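Local coordinates for protein ABC-type amino acid transport system, permease component (Caldanaerobacter subterraneus subsp. tengcongensis MB4, PDB 4YMU) that probably carries amino acids across the cell membrane as the membrane-spanning permease subunit of an ABC transporter, and binds arginine within its transmembrane domain, at residues Ile20-Leu25 with Phe168-Arg173. Sequence-based numbering, arbitrary orientation.
Sequences IMTLKL and FADLTR
T22 and L171 make the hydrogen bond that ties helix 12-44, predicted to span the membrane, to the loop before helix 174-182. The backbone N of L171 donates to OG1 of T22 at 3.2 Å, fairly straight at 159°. With OG1 anti to its own carbonyl carbon (chi1 -73°), the T22 hydroxyl OG1 also lies 3.4 Å from L171 CB. Three residues earlier in the loop, the F168 side chain crosses that of M21 at about a right angle. M21 CG sits 3.5 Å from F168 CZ; the M21 chain is bent at chi2 (72°), and its CE, too, lies near the ring, 3.7 Å from F168 CZ. M21 SD stands 5.5 Å from the F168 ring centroid, an oblique Met-aromatic contact. The L25 and F168 side chains run past each other in opposite directions, L25 CG 4.1 Å from F168 CE2.

Behind this first shell, D170 shapes the loop. D170 OD1 accepts from R173 N at 2.7 Å. T172 N reaches D170 OD2 from above the carboxylate plane, at 3.1 Å, forming an Asx turn. An alanine at D170 would probably leave both N-H groups without their carboxylate and let the backbone that presents L171 N to T22 shift. Further out, F88 meets the F168 ring, L157 and S160 of helix 129-160 touch T22, and Y196 of helix 186-214 packs on D170 and L171.

The T22 side chain is well short of contact with the bound arginine, so this is structural packing and not part of the pocket. The polar tie depends on T22 OG1 as acceptor for the L171 N-H, while the buried D170 carboxylate satisfies the next two N-H groups and holds the turn that aims L171 N at the helix.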
loop_
_atom_site.group_PDB
_atom_site.type_symbol
_atom_site.label_atom_id
_atom_site.label_comp_id
_atom_site.label_asym_id
_atom_site.label_seq_id
_atom_site.Cartn_x
_atom_site.Cartn_y
_atom_site.Cartn_z
ATOM N N ILE C 20 25.303 14.266 -25.343
ATOM C CA ILE C 20 24.414 13.944 -26.447
ATOM C C ILE C 20 24.455 12.456 -26.768
ATOM O O ILE C 20 23.450 11.856 -27.141
ATOM C CB ILE C 20 24.765 14.768 -27.689
ATOM C CG1 ILE C 20 24.475 16.245 -27.439
ATOM C CG2 ILE C 20 24.014 14.267 -28.915
ATOM C CD1 ILE C 20 24.519 17.081 -28.696
ATOM N N MET C 21 25.623 11.856 -26.599
ATOM C CA MET C 21 25.805 10.446 -26.911
ATOM C C MET C 21 25.174 9.584 -25.813
ATOM O O MET C 21 24.597 8.534 -26.092
ATOM C CB MET C 21 27.291 10.123 -27.090
ATOM C CG MET C 21 27.601 9.190 -28.248
ATOM S SD MET C 21 27.421 9.950 -29.883
ATOM C CE MET C 21 27.271 8.512 -30.939
ATOM N N THR C 22 25.289 10.017 -24.562
ATOM C CA THR C 22 24.621 9.298 -23.485
ATOM C C THR C 22 23.114 9.305 -23.742
ATOM O O THR C 22 22.463 8.267 -23.639
ATOM C CB THR C 22 24.932 9.879 -22.103
ATOM O OG1 THR C 22 26.278 9.550 -21.733
ATOM C CG2 THR C 22 23.972 9.305 -21.059
ATOM N N LEU C 23 22.586 10.467 -24.125
ATOM C CA LEU C 23 21.173 10.623 -24.495
ATOM C C LEU C 23 20.772 9.670 -25.620
ATOM O O LEU C 23 19.815 8.902 -25.483
ATOM C CB LEU C 23 20.896 12.062 -24.940
ATOM C CG LEU C 23 20.360 13.069 -23.924
ATOM C CD1 LEU C 23 21.069 12.928 -22.596
ATOM C CD2 LEU C 23 20.529 14.480 -24.458
ATOM N N LYS C 24 21.494 9.754 -26.735
ATOM C CA LYS C 24 21.244 8.930 -27.919
ATOM C C LYS C 24 21.228 7.432 -27.598
ATOM O O LYS C 24 20.326 6.701 -28.011
ATOM C CB LYS C 24 22.308 9.232 -28.982
ATOM C CG LYS C 24 22.291 8.306 -30.188
ATOM C CD LYS C 24 23.534 8.504 -31.060
ATOM C CE LYS C 24 23.525 7.594 -32.292
ATOM N NZ LYS C 24 24.801 7.643 -33.090
ATOM N N LEU C 25 22.231 6.994 -26.847
ATOM C CA LEU C 25 22.340 5.610 -26.404
ATOM C C LEU C 25 21.119 5.160 -25.582
ATOM O O LEU C 25 20.468 4.162 -25.911
ATOM C CB LEU C 25 23.610 5.447 -25.563
ATOM C CG LEU C 25 24.385 4.125 -25.574
ATOM C CD1 LEU C 25 24.783 3.759 -24.154
ATOM C CD2 LEU C 25 23.637 2.977 -26.243
ATOM N N PHE C 168 33.053 3.109 -26.011
ATOM C CA PHE C 168 32.073 3.957 -26.687
ATOM C C PHE C 168 32.200 5.360 -26.106
ATOM O O PHE C 168 32.442 5.517 -24.903
ATOM C CB PHE C 168 30.658 3.411 -26.520
ATOM C CG PHE C 168 29.610 4.226 -27.225
ATOM C CD1 PHE C 168 29.494 4.180 -28.610
ATOM C CD2 PHE C 168 28.745 5.049 -26.506
ATOM C CE1 PHE C 168 28.534 4.935 -29.269
ATOM C CE2 PHE C 168 27.784 5.810 -27.156
ATOM C CZ PHE C 168 27.676 5.753 -28.539
ATOM N N ALA C 169 32.089 6.374 -26.962
ATOM C CA ALA C 169 32.370 7.754 -26.547
ATOM C C ALA C 169 31.202 8.461 -25.836
ATOM O O ALA C 169 30.755 9.534 -26.263
ATOM C CB ALA C 169 32.833 8.573 -27.727
ATOM N N ASP C 170 30.733 7.879 -24.736
ATOM C CA ASP C 170 29.643 8.471 -23.978
ATOM C C ASP C 170 30.188 9.621 -23.146
ATOM O O ASP C 170 31.312 10.070 -23.351
ATOM C CB ASP C 170 29.009 7.435 -23.052
ATOM C CG ASP C 170 29.887 7.123 -21.847
ATOM O OD1 ASP C 170 31.132 7.094 -22.002
ATOM O OD2 ASP C 170 29.345 6.960 -20.731
ATOM N N LEU C 171 29.396 10.088 -22.194
ATOM C CA LEU C 171 29.805 11.185 -21.344
ATOM C C LEU C 171 30.940 10.763 -20.393
ATOM O O LEU C 171 31.778 11.583 -20.003
ATOM C CB LEU C 171 28.593 11.698 -20.564
ATOM C CG LEU C 171 28.818 12.741 -19.476
ATOM C CD1 LEU C 171 29.237 14.065 -20.088
ATOM C CD2 LEU C 171 27.551 12.902 -18.635
ATOM N N THR C 172 30.968 9.487 -20.015
ATOM C CA THR C 172 31.956 9.017 -19.047
ATOM C C THR C 172 33.331 8.830 -19.710
ATOM O O THR C 172 34.383 9.136 -19.120
ATOM C CB THR C 172 31.483 7.707 -18.376
ATOM O OG1 THR C 172 30.369 7.993 -17.521
ATOM C CG2 THR C 172 32.576 7.105 -17.528
ATOM N N ARG C 173 33.306 8.367 -20.959
ATOM C CA ARG C 173 34.522 8.117 -21.728
ATOM C C ARG C 173 35.361 9.382 -21.880
ATOM O O ARG C 173 36.587 9.305 -21.939
ATOM C CB ARG C 173 34.169 7.537 -23.095
ATOM C CG ARG C 173 35.356 7.077 -23.923
ATOM C CD ARG C 173 36.349 6.244 -23.114
ATOM N NE ARG C 173 36.944 5.193 -23.939
ATOM C CZ ARG C 173 37.827 5.397 -24.918
ATOM N NH1 ARG C 173 38.240 6.624 -25.217
ATOM N NH2 ARG C 173 38.299 4.365 -25.609
#